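Local coordinates for protein AP endonuclease, family 2 (Brucella melitensis biovar Abortus, PDB 3NGF) that probably isomerises hydroxypyruvate at a manganese site within a TIM barrel of the xylose isomerase-like, AP endonuclease family 2 type, at residues L186-Q190 with E225-L231; A50-A54 with L103-C107; Q165-V169 with L199-M203. One frame throughout, in Å; residues are numbered along the deposited sequence. Where two conformers were deposited one is given.

Contact 1: L186-Q190 with E225-L231; sequences LYHAQ and ELNYPYL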
loop_
_atom_site.group_PDB
_atom_site.type_symbol
_atom_site.label_atom_id
_atom_site.label_comp_id
_atom_site.label_asym_id
_atom_site.label_seq_id
_atom_site.Cartn_x
_atom_site.Cartn_y
_atom_site.Cartn_z
ATOM N N LEU A 186 -6.600 5.203 -4.645
ATOM C CA LEU A 186 -7.717 5.917 -5.275
ATOM C C LEU A 186 -7.997 5.381 -6.669
ATOM O O LEU A 186 -9.107 5.532 -7.224
ATOM C CB LEU A 186 -7.452 7.429 -5.279
ATOM C CG LEU A 186 -7.503 8.076 -3.902
ATOM C CD1 LEU A 186 -7.000 9.510 -3.978
ATOM C CD2 LEU A 186 -8.932 8.007 -3.301
ATOM N N TYR A 187 -6.989 4.755 -7.257
ATOM C CA TYR A 187 -7.177 4.044 -8.526
ATOM C C TYR A 187 -8.224 2.909 -8.324
ATOM O O TYR A 187 -9.212 2.795 -9.083
ATOM C CB TYR A 187 -5.807 3.512 -9.017
ATOM C CG TYR A 187 -5.871 2.537 -10.166
ATOM C CD1 TYR A 187 -5.952 2.975 -11.478
ATOM C CD2 TYR A 187 -5.828 1.170 -9.938
ATOM C CE1 TYR A 187 -6.033 2.067 -12.547
ATOM C CE2 TYR A 187 -5.876 0.265 -10.983
ATOM C CZ TYR A 187 -6.003 0.707 -12.274
ATOM O OH TYR A 187 -6.057 -0.224 -13.293
ATOM N N HIS A 188 -8.014 2.092 -7.302
ATOM C CA HIS A 188 -8.957 1.010 -7.025
ATOM C C HIS A 188 -10.328 1.553 -6.576
ATOM O O HIS A 188 -11.351 1.013 -6.949
ATOM C CB HIS A 188 -8.376 0.071 -5.960
ATOM C CG HIS A 188 -7.140 -0.665 -6.390
ATOM N ND1 HIS A 188 -7.046 -1.347 -7.585
ATOM C CD2 HIS A 188 -5.982 -0.901 -5.732
ATOM C CE1 HIS A 188 -5.867 -1.945 -7.650
ATOM N NE2 HIS A 188 -5.193 -1.665 -6.548
ATOM N N ALA A 189 -10.330 2.612 -5.764
ATOM C CA ALA A 189 -11.559 3.193 -5.212
ATOM C C ALA A 189 -12.399 3.779 -6.341
ATOM O O ALA A 189 -13.623 3.632 -6.348
ATOM C CB ALA A 189 -11.237 4.273 -4.203
ATOM N N GLN A 190 -11.744 4.418 -7.307
ATOM C CA GLN A 190 -12.493 4.978 -8.448
ATOM C C GLN A 190 -13.124 3.917 -9.367
ATOM O O GLN A 190 -14.220 4.134 -9.916
ATOM C CB GLN A 190 -11.580 5.935 -9.226
ATOM C CG GLN A 190 -12.161 6.546 -10.497
ATOM C CD GLN A 190 -13.491 7.247 -10.284
ATOM O OE1 GLN A 190 -13.889 7.563 -9.150
ATOM N NE2 GLN A 190 -14.200 7.497 -11.389
ATOM N N GLU A 225 -9.545 10.248 -15.970
ATOM C CA GLU A 225 -10.843 10.724 -15.522
ATOM C C GLU A 225 -10.862 11.468 -14.190
ATOM O O GLU A 225 -11.810 12.209 -13.918
ATOM C CB GLU A 225 -11.874 9.569 -15.585
ATOM C CG GLU A 225 -11.721 8.499 -14.538
ATOM C CD GLU A 225 -12.541 7.238 -14.814
ATOM O OE1 GLU A 225 -12.455 6.648 -15.903
ATOM O OE2 GLU A 225 -13.282 6.827 -13.907
ATOM N N LEU A 226 -9.810 11.321 -13.379
ATOM C CA LEU A 226 -9.747 11.996 -12.092
ATOM C C LEU A 226 -8.916 13.272 -12.172
ATOM O O LEU A 226 -7.906 13.320 -12.851
ATOM C CB LEU A 226 -9.174 11.090 -11.005
ATOM C CG LEU A 226 -9.907 9.789 -10.655
ATOM C CD1 LEU A 226 -9.156 9.039 -9.530
ATOM C CD2 LEU A 226 -11.375 10.020 -10.278
ATOM N N ASN A 227 -9.371 14.298 -11.462
ATOM C CA ASN A 227 -8.625 15.526 -11.259
ATOM C C ASN A 227 -7.830 15.420 -9.950
ATOM O O ASN A 227 -8.321 15.764 -8.874
ATOM C CB ASN A 227 -9.615 16.693 -11.230
ATOM C CG ASN A 227 -8.952 18.034 -10.996
ATOM O OD1 ASN A 227 -7.736 18.151 -10.984
ATOM N ND2 ASN A 227 -9.762 19.046 -10.781
ATOM N N TYR A 228 -6.599 14.914 -10.043
ATOM C CA TYR A 228 -5.816 14.626 -8.858
ATOM C C TYR A 228 -5.456 15.855 -8.016
ATOM O O TYR A 228 -5.457 15.746 -6.826
ATOM C CB TYR A 228 -4.582 13.750 -9.159
ATOM C CG TYR A 228 -4.889 12.268 -9.087
ATOM C CD1 TYR A 228 -5.135 11.657 -7.870
ATOM C CD2 TYR A 228 -5.007 11.500 -10.239
ATOM C CE1 TYR A 228 -5.453 10.342 -7.777
ATOM C CE2 TYR A 228 -5.307 10.155 -10.158
ATOM C CZ TYR A 228 -5.527 9.576 -8.920
ATOM O OH TYR A 228 -5.825 8.243 -8.788
ATOM N N PRO A 229 -5.183 17.033 -8.626
ATOM C CA PRO A 229 -4.949 18.207 -7.774
ATOM C C PRO A 229 -6.117 18.541 -6.835
ATOM O O PRO A 229 -5.903 18.950 -5.684
ATOM C CB PRO A 229 -4.683 19.328 -8.783
ATOM C CG PRO A 229 -4.093 18.613 -9.978
ATOM C CD PRO A 229 -4.721 17.248 -10.007
ATOM N N TYR A 230 -7.344 18.350 -7.306
ATOM C CA TYR A 230 -8.503 18.559 -6.455
ATOM C C TYR A 230 -8.503 17.568 -5.314
ATOM O O TYR A 230 -8.769 17.940 -4.156
ATOM C CB TYR A 230 -9.810 18.403 -7.230
ATOM C CG TYR A 230 -11.022 18.512 -6.329
ATOM C CD1 TYR A 230 -11.435 19.738 -5.863
ATOM C CD2 TYR A 230 -11.736 17.378 -5.926
ATOM C CE1 TYR A 230 -12.530 19.851 -5.056
ATOM C CE2 TYR A 230 -12.841 17.490 -5.095
ATOM C CZ TYR A 230 -13.228 18.713 -4.663
ATOM O OH TYR A 230 -14.343 18.877 -3.852
ATOM N N LEU A 231 -8.212 16.308 -5.641
ATOM C CA LEU A 231 -8.234 15.242 -4.641
ATOM C C LEU A 231 -7.125 15.486 -3.599
ATOM O O LEU A 231 -7.328 15.236 -2.418
ATOM C CB LEU A 231 -8.093 13.874 -5.322
ATOM C CG LEU A 231 -9.332 13.397 -6.102
ATOM C CD1 LEU A 231 -8.980 12.154 -6.935
ATOM C CD2 LEU A 231 -10.508 13.096 -5.178
#
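Gln190 makes the polar half of this contact: with chi1 t and chi2 p its side chain reaches across so that NE2 donates to Glu225 OE2 at 2.8 Å, nearly linear with an N-H...acceptor angle of 176°. Glu225, p at chi1 and t at chi2, extends its carboxylate to that amide, which also packs on Leu226, Gln190 CD to Leu226 CD2 3.5 Å. Two helices around the TIM barrel meet here: helix 186-192, directly after strand 180-185, and the start of helix 228-237, with Asn227 as N-cap. On the former, the side chain of Tyr187 lies about 3 Å from that of the manganese ligand Asp185 and about 7 Å from the ion. Leu186, in the m,t rotamer, carries the apolar half. Its CD1 lies 4.2 Å from Tyr228 CE1, at the ring edge, and 4.4 Å from CD1 of Leu231, likewise m,t. The Tyr228 CA-to-CB bond points sideways, yet chi1 of -88° brings OH to 4.0 Å from Leu186 CB; that hydroxyl hydrogen-bonds to Ala213 O.

Contact 2: A50-A54 with L103-C107; sequences ADVIA and LALDC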
loop_
_atom_site.group_PDB
_atom_site.type_symbol
_atom_site.label_atom_id
_atom_site.label_comp_id
_atom_site.label_asym_id
_atom_site.label_seq_id
_atom_site.Cartn_x
_atom_site.Cartn_y
_atom_site.Cartn_z
ATOM N N ALA A 50 17.932 -7.129 4.327
ATOM C CA ALA A 50 17.394 -5.953 5.009
ATOM C C ALA A 50 18.464 -4.884 5.255
ATOM O O ALA A 50 18.168 -3.695 5.138
ATOM C CB ALA A 50 16.728 -6.332 6.337
ATOM N N ASP A 51 19.673 -5.306 5.633
ATOM C CA ASP A 51 20.741 -4.355 5.912
ATOM C C ASP A 51 21.090 -3.503 4.660
ATOM O O ASP A 51 21.465 -2.328 4.779
ATOM C CB ASP A 51 22.011 -5.053 6.393
ATOM C CG ASP A 51 21.936 -5.573 7.827
ATOM O OD1 ASP A 51 20.909 -5.400 8.528
ATOM O OD2 ASP A 51 22.983 -6.138 8.250
ATOM N N VAL A 52 21.033 -4.114 3.475
ATOM C CA VAL A 52 21.348 -3.438 2.227
ATOM C C VAL A 52 20.270 -2.387 1.936
ATOM O O VAL A 52 20.597 -1.250 1.638
ATOM C CB VAL A 52 21.497 -4.451 1.045
ATOM C CG1 VAL A 52 21.612 -3.732 -0.314
ATOM C CG2 VAL A 52 22.686 -5.387 1.304
ATOM N N ILE A 53 18.993 -2.768 2.043
ATOM C CA ILE A 53 17.901 -1.803 1.864
ATOM C C ILE A 53 17.982 -0.674 2.898
ATOM O O ILE A 53 17.819 0.497 2.548
ATOM C CB ILE A 53 16.501 -2.465 1.925
ATOM C CG1 ILE A 53 16.288 -3.406 0.742
ATOM C CG2 ILE A 53 15.406 -1.394 1.909
ATOM C CD1 ILE A 53 14.963 -4.234 0.841
ATOM N N ALA A 54 18.304 -1.006 4.152
ATOM C CA ALA A 54 18.488 0.039 5.209
ATOM C C ALA A 54 19.554 1.069 4.778
ATOM O O ALA A 54 19.371 2.296 4.952
ATOM C CB ALA A 54 18.896 -0.613 6.575
ATOM N N LEU A 103 11.550 -3.271 11.174
ATOM C CA LEU A 103 12.459 -2.666 12.144
ATOM C C LEU A 103 13.764 -2.201 11.480
ATOM O O LEU A 103 14.229 -1.082 11.744
ATOM C CB LEU A 103 12.695 -3.637 13.308
ATOM C CG LEU A 103 11.439 -3.963 14.137
ATOM C CD1 LEU A 103 11.707 -5.079 15.180
ATOM C CD2 LEU A 103 10.915 -2.702 14.852
ATOM N N ALA A 104 14.335 -3.021 10.603
ATOM C CA ALA A 104 15.532 -2.632 9.864
ATOM C C ALA A 104 15.399 -1.353 9.041
ATOM O O ALA A 104 16.344 -0.551 8.949
ATOM C CB ALA A 104 16.044 -3.793 8.993
ATOM N N LEU A 105 14.230 -1.171 8.426
ATOM C CA LEU A 105 13.959 -0.036 7.565
ATOM C C LEU A 105 13.236 1.134 8.261
ATOM O O LEU A 105 12.896 2.125 7.597
ATOM C CB LEU A 105 13.117 -0.495 6.360
ATOM C CG LEU A 105 13.628 -1.693 5.562
ATOM C CD1 LEU A 105 12.804 -1.876 4.280
ATOM C CD2 LEU A 105 15.092 -1.607 5.263
ATOM N N ASP A 106 13.044 1.029 9.583
ATOM C CA ASP A 106 12.242 1.976 10.374
ATOM C C ASP A 106 10.889 2.307 9.686
ATOM O O ASP A 106 10.494 3.484 9.581
ATOM C CB ASP A 106 13.063 3.234 10.643
ATOM C CG ASP A 106 12.411 4.184 11.652
ATOM O OD1 ASP A 106 11.632 3.743 12.518
ATOM O OD2 ASP A 106 12.701 5.407 11.568
ATOM N N CYS A 107 10.201 1.269 9.219
ATOM C CA CYS A 107 8.929 1.422 8.510
ATOM C C CYS A 107 7.820 1.193 9.512
ATOM O O CYS A 107 7.858 0.205 10.275
ATOM C CB CYS A 107 8.822 0.425 7.370
ATOM S SG CYS A 107 7.317 0.608 6.371
#
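A Schellman motif closes helix 88-104 at the point where this TIM barrel packs it against helix 50-59, its predecessor in the outer layer. Asp106, with phi and psi both 46°, is the C-prime residue: its N bonds to Leu103 O at 3.2 Å, and the Cys107 amide turns back to Ala102 O. The backbones come very close beside this turn, Ala54 CA to Leu105 CA being 5.1 Å. Ala50 CB meets Ala104 CB at 3.7 Å, and Ala54 CB lies 3.5 Å from Ala104 O. Leu105 has a CA-to-CB bond that points sideways, but its m,t rotamer carries CD2 onto helix 50-59, 3.4 Å from Ile53 CG2, 3.7 Å from Ala50 O and 4.1 Å from Ala54 CB. The same leucine also touches Gln64 and Phe67 of strand 63-68, so it sits between helix and barrel wall. No hydrogen bond spans the two segments, and the close approaches within the 210 Å² interface are between methyl groups or between a methyl and backbone atoms; the contact is therefore probably held by apolar close packing, and the small side chains of Ala50, Ala54 and Ala104 are consistent with so near an approach.

Contact 3: Q165-V169 with L199-M203; sequences QLEAV and LIEKM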
loop_
_atom_site.group_PDB
_atom_site.type_symbol
_atom_site.label_atom_id
_atom_site.label_comp_id
_atom_site.label_asym_id
_atom_site.label_seq_id
_atom_site.Cartn_x
_atom_site.Cartn_y
_atom_site.Cartn_z
ATOM N N GLN A 165 -14.265 -0.161 -0.466
ATOM C CA GLN A 165 -13.686 0.647 0.637
ATOM C C GLN A 165 -14.455 0.620 1.955
ATOM O O GLN A 165 -13.861 0.365 3.003
ATOM C CB GLN A 165 -13.474 2.110 0.202
ATOM C CG GLN A 165 -12.593 2.293 -1.001
ATOM C CD GLN A 165 -11.147 1.860 -0.760
ATOM O OE1 GLN A 165 -10.623 1.973 0.361
ATOM N NE2 GLN A 165 -10.491 1.400 -1.822
ATOM N N LEU A 166 -15.750 0.927 1.937
ATOM C CA LEU A 166 -16.501 0.974 3.193
ATOM C C LEU A 166 -16.681 -0.437 3.778
ATOM O O LEU A 166 -16.786 -0.604 5.000
ATOM C CB LEU A 166 -17.847 1.685 3.006
ATOM C CG LEU A 166 -17.789 3.172 2.642
ATOM C CD1 LEU A 166 -19.211 3.714 2.563
ATOM C CD2 LEU A 166 -16.992 3.954 3.656
ATOM N N GLU A 167 -16.690 -1.453 2.921
ATOM C CA GLU A 167 -16.726 -2.838 3.394
ATOM C C GLU A 167 -15.448 -3.114 4.194
ATOM O O GLU A 167 -15.488 -3.782 5.237
ATOM C CB GLU A 167 -16.821 -3.789 2.218
ATOM C CG GLU A 167 -16.813 -5.247 2.598
ATOM C CD GLU A 167 -16.986 -6.179 1.409
ATOM O OE1 GLU A 167 -16.987 -5.710 0.238
ATOM O OE2 GLU A 167 -17.130 -7.400 1.661
ATOM N N ALA A 168 -14.320 -2.598 3.710
ATOM C CA ALA A 168 -13.039 -2.779 4.409
ATOM C C ALA A 168 -13.047 -2.035 5.747
ATOM O O ALA A 168 -12.533 -2.544 6.759
ATOM C CB ALA A 168 -11.841 -2.317 3.539
ATOM N N VAL A 169 -13.605 -0.821 5.766
ATOM C CA VAL A 169 -13.767 -0.072 7.019
ATOM C C VAL A 169 -14.568 -0.892 8.040
ATOM O O VAL A 169 -14.212 -0.963 9.223
ATOM C CB VAL A 169 -14.423 1.284 6.789
ATOM C CG1 VAL A 169 -14.816 1.925 8.108
ATOM C CG2 VAL A 169 -13.476 2.197 5.959
ATOM N N LEU A 199 -16.453 9.908 -0.196
ATOM C CA LEU A 199 -15.899 8.687 0.366
ATOM C C LEU A 199 -14.742 9.005 1.337
ATOM O O LEU A 199 -14.698 8.481 2.459
ATOM C CB LEU A 199 -15.365 7.799 -0.736
ATOM C CG LEU A 199 -14.837 6.424 -0.376
ATOM C CD1 LEU A 199 -15.918 5.579 0.285
ATOM C CD2 LEU A 199 -14.258 5.697 -1.649
ATOM N N ILE A 200 -13.815 9.853 0.880
ATOM C CA ILE A 200 -12.675 10.304 1.699
ATOM C C ILE A 200 -13.161 10.924 2.981
ATOM O O ILE A 200 -12.633 10.617 4.069
ATOM C CB ILE A 200 -11.746 11.302 0.936
ATOM C CG1 ILE A 200 -11.028 10.565 -0.206
ATOM C CG2 ILE A 200 -10.745 11.949 1.904
ATOM C CD1 ILE A 200 -10.248 11.471 -1.191
ATOM N N GLU A 201 -14.196 11.750 2.860
ATOM C CA GLU A 201 -14.814 12.399 4.003
ATOM C C GLU A 201 -15.452 11.408 4.986
ATOM O O GLU A 201 -15.282 11.563 6.226
ATOM C CB GLU A 201 -15.803 13.467 3.520
ATOM C CG GLU A 201 -15.060 14.691 2.934
ATOM C CD GLU A 201 -15.947 15.668 2.211
ATOM O OE1 GLU A 201 -17.108 15.342 1.947
ATOM O OE2 GLU A 201 -15.474 16.789 1.910
ATOM N N LYS A 202 -16.128 10.382 4.460
ATOM C CA LYS A 202 -16.710 9.321 5.298
ATOM C C LYS A 202 -15.608 8.497 5.972
ATOM O O LYS A 202 -15.765 8.052 7.112
ATOM C CB LYS A 202 -17.578 8.357 4.474
ATOM C CG LYS A 202 -18.822 8.926 3.859
ATOM C CD LYS A 202 -19.247 8.087 2.605
ATOM C CE LYS A 202 -20.674 8.348 2.185
ATOM N NZ LYS A 202 -21.117 7.485 1.029
ATOM N N MET A 203 -14.490 8.303 5.269
ATOM C CA MET A 203 -13.407 7.437 5.746
ATOM C C MET A 203 -12.402 8.186 6.613
ATOM O O MET A 203 -11.392 7.616 7.018
ATOM C CB MET A 203 -12.674 6.796 4.567
ATOM C CG MET A 203 -13.489 5.734 3.794
ATOM S SD MET A 203 -12.646 5.104 2.334
ATOM C CE MET A 203 -11.349 4.102 3.135
#
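Met203 extends its side chain over helix 165-175, overlapping Leu166 and Val169: its CG lies 3.9 Å from Leu166 CD2, and its CE 4.0 Å from Val169 CG2. The CA-to-CB bond itself points sideways, so it is the m,t,p conformation that brings the methyl across. That methyl also approaches Gln165 OE1, Met203 CE to Gln165 OE1 3.6 Å, without any polar bond, and this buried oxygen has no hydrogen-bonding partner in the model. Helices 165-175 and 196-202 belong to the outer layer of the TIM barrel, on the two sides of strand 180-185 in chain order, and Val182 of that strand is touched by Gln165, Val169 and Met203, which places these side chains against the barrel wall. One turn before Met203, Leu199 (t,p) adds to the interface, with CD1 3.9 Å from Leu166 CG and CD2 3.8 Å from Gln165 CG. Farther out, Lys202 CD lies 4.4 Å from Leu166 CD1. The 268 Å² buried includes no hydrogen bond between the segments. Gln165 carries the contact inward, its side chain lying about 6 Å from the side chains of the manganese ligands Glu150 and Asp185.

All three contacts join helices, or the loops at their ends, around one closed, eight-stranded parallel barrel. Contact 2 comes first in the chain and closes before the others open; its centre is 31 Å from that of each of them, on the opposite side of the chain's centre. Contacts 1 and 3 have centres 15 Å apart and alternate along the chain: 165-169, 186-190, 199-203, 225-231. They touch at Ala189 CB to Gln165 NE2, 3.8 Å, and Leu186 CD2 to Ile200 CD1, 4.3 Å, which with contact 1 itself links four helices. The side chains of Tyr187 and Gln165 lie about 7 and 9 Å from the manganese ion, whereas contact 2 is away from that site.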